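Local coordinates for D-alanyl-D-alanine carboxypeptidase DacD (Escherichia coli, PDB 5FSR), which removes the terminal D-alanine from peptidoglycan precursor peptides as a serine-type D,D-carboxypeptidase, contributing to cell wall biogenesis, at residues I26-Q31 and Y355-Q360; T284-L289 and M318-A323. All coordinates share one frame; numbering follows the deposited sequence.

Interaction 1: residues I26-Q31 and Y355-Q360; sequences IPFSPQ and YDRDKQ
F28 reaches out from the N-terminal loop to the turn of a C-terminal hairpin, where its ring lies beneath the guanidinium of R357 and beside D356 and K359. P27 and F28 are the central residues of a type II turn from I26 to S29, and a proline suits the first of these places. From CB, which points at the hairpin, chi1 of -65° sets CG opposite the carbonyl carbon and swings the ring under the arginine. F28 CG lies 3.9 Å from R357 CZ, which sits over the ring face, toward its rim. On one side of the ring, CD1 and then CE1 run beneath NH1, the closest approach being 3.1 Å from F28 CE1 to R357 NH1. On the other side, F28 CD2 comes within 3.9 Å of D356 OD2, the carboxylate turned well away from the ring plane, while CE2 brings the ring edge to the backbone oxygen of D356. At the tip, CZ meets R357 CD at 3.7 Å and K359 NZ, also at 3.7 Å.

The guanidinium is offset-stacked, its plane 26° from the ring, in a cation-pi contact to which CD adds a CH-pi contact. The long R357 chain lets methylene and charge share one aromatic face, while a salt bridge from NH2 to E324 fixes the guanidinium. D356 OD2, 3.5 Å from P27 CG, is buried without a polar partner; with E324 close to OD1 as well, its ionisation could be shifted.

R357 and D358 are the central residues of a type II' turn, the tip of a two-residue hairpin closed by two backbone hydrogen bonds between D356 and K359 and connecting strands 350-356 and 359-366. The loop leads toward strand 39-44, and I26 and P30 pack against strands 283-289 and 316-321.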
# COMPACT_ATOMS: atom_id res chain seq x y z
N ILE A 26 -16.47 -13.66 -3.29
CA ILE A 26 -16.98 -13.83 -1.93
C ILE A 26 -18.45 -14.22 -1.97
O ILE A 26 -19.28 -13.46 -2.50
CB ILE A 26 -16.76 -12.54 -1.10
CG1 ILE A 26 -15.26 -12.26 -0.96
CG2 ILE A 26 -17.37 -12.65 0.30
CD1 ILE A 26 -14.95 -10.86 -0.54
N PRO A 27 -18.79 -15.39 -1.39
CA PRO A 27 -20.16 -15.88 -1.52
C PRO A 27 -21.08 -15.09 -0.61
O PRO A 27 -20.66 -14.68 0.48
CB PRO A 27 -20.04 -17.32 -1.02
CG PRO A 27 -19.03 -17.24 0.07
CD PRO A 27 -18.06 -16.16 -0.35
N PHE A 28 -22.32 -14.87 -1.06
CA PHE A 28 -23.30 -14.14 -0.27
C PHE A 28 -22.81 -12.74 0.23
O PHE A 28 -23.16 -12.28 1.32
CB PHE A 28 -23.77 -15.04 0.88
CG PHE A 28 -24.50 -16.26 0.42
CD1 PHE A 28 -25.79 -16.15 -0.10
CD2 PHE A 28 -23.92 -17.52 0.47
CE1 PHE A 28 -26.47 -17.25 -0.54
CE2 PHE A 28 -24.61 -18.64 0.03
CZ PHE A 28 -25.88 -18.50 -0.48
N SER A 29 -22.01 -12.08 -0.59
CA SER A 29 -21.49 -10.77 -0.22
C SER A 29 -22.61 -9.76 -0.34
O SER A 29 -23.23 -9.67 -1.39
CB SER A 29 -20.36 -10.37 -1.14
OG SER A 29 -20.08 -8.98 -0.99
N PRO A 30 -22.88 -8.98 0.72
CA PRO A 30 -23.91 -7.93 0.58
C PRO A 30 -23.59 -6.89 -0.54
O PRO A 30 -22.50 -6.87 -1.08
CB PRO A 30 -23.96 -7.28 1.96
CG PRO A 30 -22.62 -7.57 2.58
CD PRO A 30 -22.07 -8.82 1.94
N GLN A 31 -24.58 -6.08 -0.88
CA GLN A 31 -24.46 -5.13 -1.97
C GLN A 31 -23.46 -4.05 -1.62
O GLN A 31 -23.53 -3.53 -0.52
CB GLN A 31 -25.81 -4.46 -2.23
CG GLN A 31 -25.81 -3.43 -3.36
CD GLN A 31 -27.11 -2.66 -3.49
OE1 GLN A 31 -28.07 -2.87 -2.75
NE2 GLN A 31 -27.13 -1.74 -4.43
N TYR A 355 -18.38 -25.58 2.78
CA TYR A 355 -19.72 -25.07 2.46
C TYR A 355 -20.02 -23.76 3.21
O TYR A 355 -19.60 -23.58 4.36
CB TYR A 355 -20.81 -26.10 2.82
CG TYR A 355 -20.94 -27.18 1.80
CD1 TYR A 355 -20.07 -28.27 1.81
CD2 TYR A 355 -21.90 -27.12 0.81
CE1 TYR A 355 -20.17 -29.27 0.86
CE2 TYR A 355 -22.02 -28.11 -0.14
CZ TYR A 355 -21.14 -29.18 -0.12
OH TYR A 355 -21.24 -30.17 -1.06
N ASP A 356 -20.69 -22.85 2.50
CA ASP A 356 -21.40 -21.73 3.08
C ASP A 356 -22.90 -21.93 2.74
O ASP A 356 -23.27 -21.90 1.58
CB ASP A 356 -20.87 -20.44 2.49
CG ASP A 356 -21.47 -19.20 3.13
OD1 ASP A 356 -22.48 -19.29 3.86
OD2 ASP A 356 -20.89 -18.13 2.87
N ARG A 357 -23.72 -22.13 3.76
CA ARG A 357 -25.12 -22.60 3.62
C ARG A 357 -25.12 -23.93 2.83
O ARG A 357 -24.49 -24.90 3.27
CB ARG A 357 -26.04 -21.51 2.99
CG ARG A 357 -26.12 -20.20 3.76
CD ARG A 357 -26.98 -19.19 3.02
NE ARG A 357 -26.81 -17.81 3.49
CZ ARG A 357 -27.45 -16.76 2.98
NH1 ARG A 357 -28.32 -16.89 1.98
NH2 ARG A 357 -27.23 -15.55 3.47
N ASP A 358 -25.74 -23.94 1.64
CA ASP A 358 -25.82 -25.11 0.77
C ASP A 358 -24.98 -24.89 -0.51
O ASP A 358 -25.26 -25.47 -1.55
CB ASP A 358 -27.30 -25.38 0.42
CG ASP A 358 -27.98 -24.21 -0.32
OD1 ASP A 358 -27.81 -23.04 0.09
OD2 ASP A 358 -28.68 -24.45 -1.33
N LYS A 359 -23.97 -24.02 -0.45
CA LYS A 359 -23.10 -23.77 -1.61
C LYS A 359 -21.65 -24.04 -1.24
O LYS A 359 -21.15 -23.52 -0.24
CB LYS A 359 -23.26 -22.34 -2.13
CG LYS A 359 -24.49 -22.13 -3.00
CD LYS A 359 -25.73 -21.83 -2.18
CE LYS A 359 -26.95 -21.48 -3.04
NZ LYS A 359 -26.80 -20.15 -3.70
N GLN A 360 -21.00 -24.88 -2.04
CA GLN A 360 -19.59 -25.20 -1.88
C GLN A 360 -18.78 -23.99 -2.31
O GLN A 360 -19.10 -23.39 -3.33
CB GLN A 360 -19.24 -26.41 -2.76
CG GLN A 360 -17.82 -26.94 -2.63
CD GLN A 360 -17.66 -28.33 -3.25
OE1 GLN A 360 -18.48 -29.24 -3.00
NE2 GLN A 360 -16.62 -28.50 -4.05

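Interaction 2: residues T284-L289 and M318-A323; sequences TTVQIL and MVLPKA
V286, I288, M318 and L320 form the tightly packed side of this strand pair. I288 CG1 lies 3.7 Å from M318 CB, and the methionine then leads its flexible thioether chain away from the isoleucine. V286 CG2 meets L320 CD1 at 3.9 Å, the two branched side chains crossing at about a right angle. Such apolar groups suit an inner face: L354 packs against both I288 and M318, with W364 also against I288 and V361 against M318.

The backbones are joined by four hydrogen bonds, two in each hydrogen-bonded pair, T284 with L320 and V286 with M318. V286 N to M318 O, for example, spans 2.9 Å. Between them, T285 and V319 form a non-hydrogen-bonded pair; with its hydroxyl opposite the carbonyl carbon (chi1 -62°), T285 OG1 comes 3.8 Å from V319 CG2. That hydroxyl is hydrogen-bonded to D44 OD1, so one oxygen touches the methyl and is satisfied, a dual role that suits threonine.

The solvent side is at K322, an exposed residue whose chain crosses T284 at about a right angle, K322 CG coming within 3.2 Å of T284 OG1. Its aliphatic part makes the contact, which suits a surface lysine.

The axes of segments 284-289 and 318-321 make 127°, well short of exact antiparallel, to which the bend at I288 probably contributes. They form a two-stranded antiparallel ladder within the C-terminal domain of the penicillin-binding protein 5 family.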
# COMPACT_ATOMS: atom_id res chain seq x y z
N THR A 284 -15.48 -10.35 7.91
CA THR A 284 -14.47 -10.83 8.84
C THR A 284 -13.46 -11.57 7.96
O THR A 284 -13.79 -11.97 6.86
CB THR A 284 -15.03 -11.83 9.88
OG1 THR A 284 -16.37 -11.47 10.27
CG2 THR A 284 -14.18 -11.85 11.13
N THR A 285 -12.23 -11.73 8.46
CA THR A 285 -11.21 -12.60 7.86
C THR A 285 -10.94 -13.70 8.89
O THR A 285 -10.53 -13.40 10.01
CB THR A 285 -9.90 -11.82 7.56
OG1 THR A 285 -10.16 -10.78 6.60
CG2 THR A 285 -8.85 -12.73 7.00
N VAL A 286 -11.10 -14.96 8.50
CA VAL A 286 -11.08 -16.08 9.46
C VAL A 286 -10.08 -17.13 9.07
O VAL A 286 -9.76 -17.28 7.89
CB VAL A 286 -12.45 -16.81 9.63
CG1 VAL A 286 -13.25 -16.23 10.80
CG2 VAL A 286 -13.25 -16.78 8.34
N GLN A 287 -9.62 -17.88 10.06
CA GLN A 287 -8.80 -19.04 9.81
C GLN A 287 -9.77 -20.23 9.60
O GLN A 287 -10.54 -20.58 10.48
CB GLN A 287 -7.84 -19.30 10.97
CG GLN A 287 -6.62 -20.09 10.54
CD GLN A 287 -5.76 -20.55 11.71
OE1 GLN A 287 -6.23 -21.27 12.58
NE2 GLN A 287 -4.48 -20.15 11.71
N ILE A 288 -9.72 -20.79 8.39
CA ILE A 288 -10.53 -21.94 8.05
C ILE A 288 -9.68 -23.14 8.46
O ILE A 288 -10.05 -23.86 9.41
CB ILE A 288 -10.92 -21.96 6.55
CG1 ILE A 288 -11.57 -20.63 6.13
CG2 ILE A 288 -11.89 -23.10 6.22
CD1 ILE A 288 -12.94 -20.36 6.73
N LEU A 289 -8.52 -23.32 7.81
CA LEU A 289 -7.64 -24.49 8.04
C LEU A 289 -6.46 -24.21 9.02
O LEU A 289 -6.06 -23.06 9.24
CB LEU A 289 -7.11 -25.09 6.70
CG LEU A 289 -8.01 -25.92 5.73
CD1 LEU A 289 -9.39 -25.30 5.64
CD2 LEU A 289 -7.52 -26.21 4.30
N MET A 318 -9.67 -16.93 4.92
CA MET A 318 -10.71 -16.55 3.97
C MET A 318 -11.48 -15.31 4.43
O MET A 318 -11.64 -15.07 5.62
CB MET A 318 -11.65 -17.74 3.82
CG MET A 318 -12.22 -17.89 2.44
SD MET A 318 -13.33 -19.32 2.42
CE MET A 318 -14.37 -18.71 1.08
N VAL A 319 -11.91 -14.50 3.47
CA VAL A 319 -12.77 -13.35 3.75
C VAL A 319 -14.24 -13.78 3.59
O VAL A 319 -14.64 -14.24 2.51
CB VAL A 319 -12.44 -12.16 2.83
CG1 VAL A 319 -13.34 -10.96 3.13
CG2 VAL A 319 -10.99 -11.74 2.99
N LEU A 320 -15.02 -13.64 4.66
CA LEU A 320 -16.47 -14.02 4.67
C LEU A 320 -17.33 -12.91 5.25
O LEU A 320 -16.88 -12.20 6.15
CB LEU A 320 -16.69 -15.28 5.49
CG LEU A 320 -16.04 -16.56 4.92
CD1 LEU A 320 -16.13 -17.69 5.92
CD2 LEU A 320 -16.62 -16.99 3.58
N PRO A 321 -18.58 -12.75 4.75
CA PRO A 321 -19.51 -11.89 5.48
C PRO A 321 -19.77 -12.41 6.88
O PRO A 321 -19.78 -13.63 7.09
CB PRO A 321 -20.79 -11.93 4.65
CG PRO A 321 -20.34 -12.31 3.29
CD PRO A 321 -19.17 -13.21 3.49
N LYS A 322 -19.97 -11.50 7.83
CA LYS A 322 -20.18 -11.88 9.22
C LYS A 322 -21.45 -12.72 9.39
O LYS A 322 -21.49 -13.64 10.21
CB LYS A 322 -20.27 -10.64 10.10
CG LYS A 322 -19.05 -9.73 10.05
CD LYS A 322 -18.92 -8.93 11.34
CE LYS A 322 -17.52 -8.41 11.57
NZ LYS A 322 -17.47 -7.85 12.94
N ALA A 323 -22.49 -12.38 8.63
CA ALA A 323 -23.71 -13.14 8.66
C ALA A 323 -23.50 -14.59 8.22
O ALA A 323 -24.27 -15.46 8.62
CB ALA A 323 -24.78 -12.48 7.80

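Both contacts involve the C-terminal domain, but interaction 2 lies within it, whereas interaction 1 brings the N-terminal loop to its hairpin. Interaction 2 is partly buried and is a regular strand pairing, with backbone hydrogen bonds and an apolar face. Interaction 1 is a surface contact between two turns and relies on aromatic, cationic and acidic side chains. Along the chain, 284-289 and 318-323 are nested inside the loop closed by interaction 1. The contacts also touch: the backbone oxygen of F28 lies 3.4 Å from P321 CG, and I26 packs on P321, so the loop bridges the strand ladder and the hairpin.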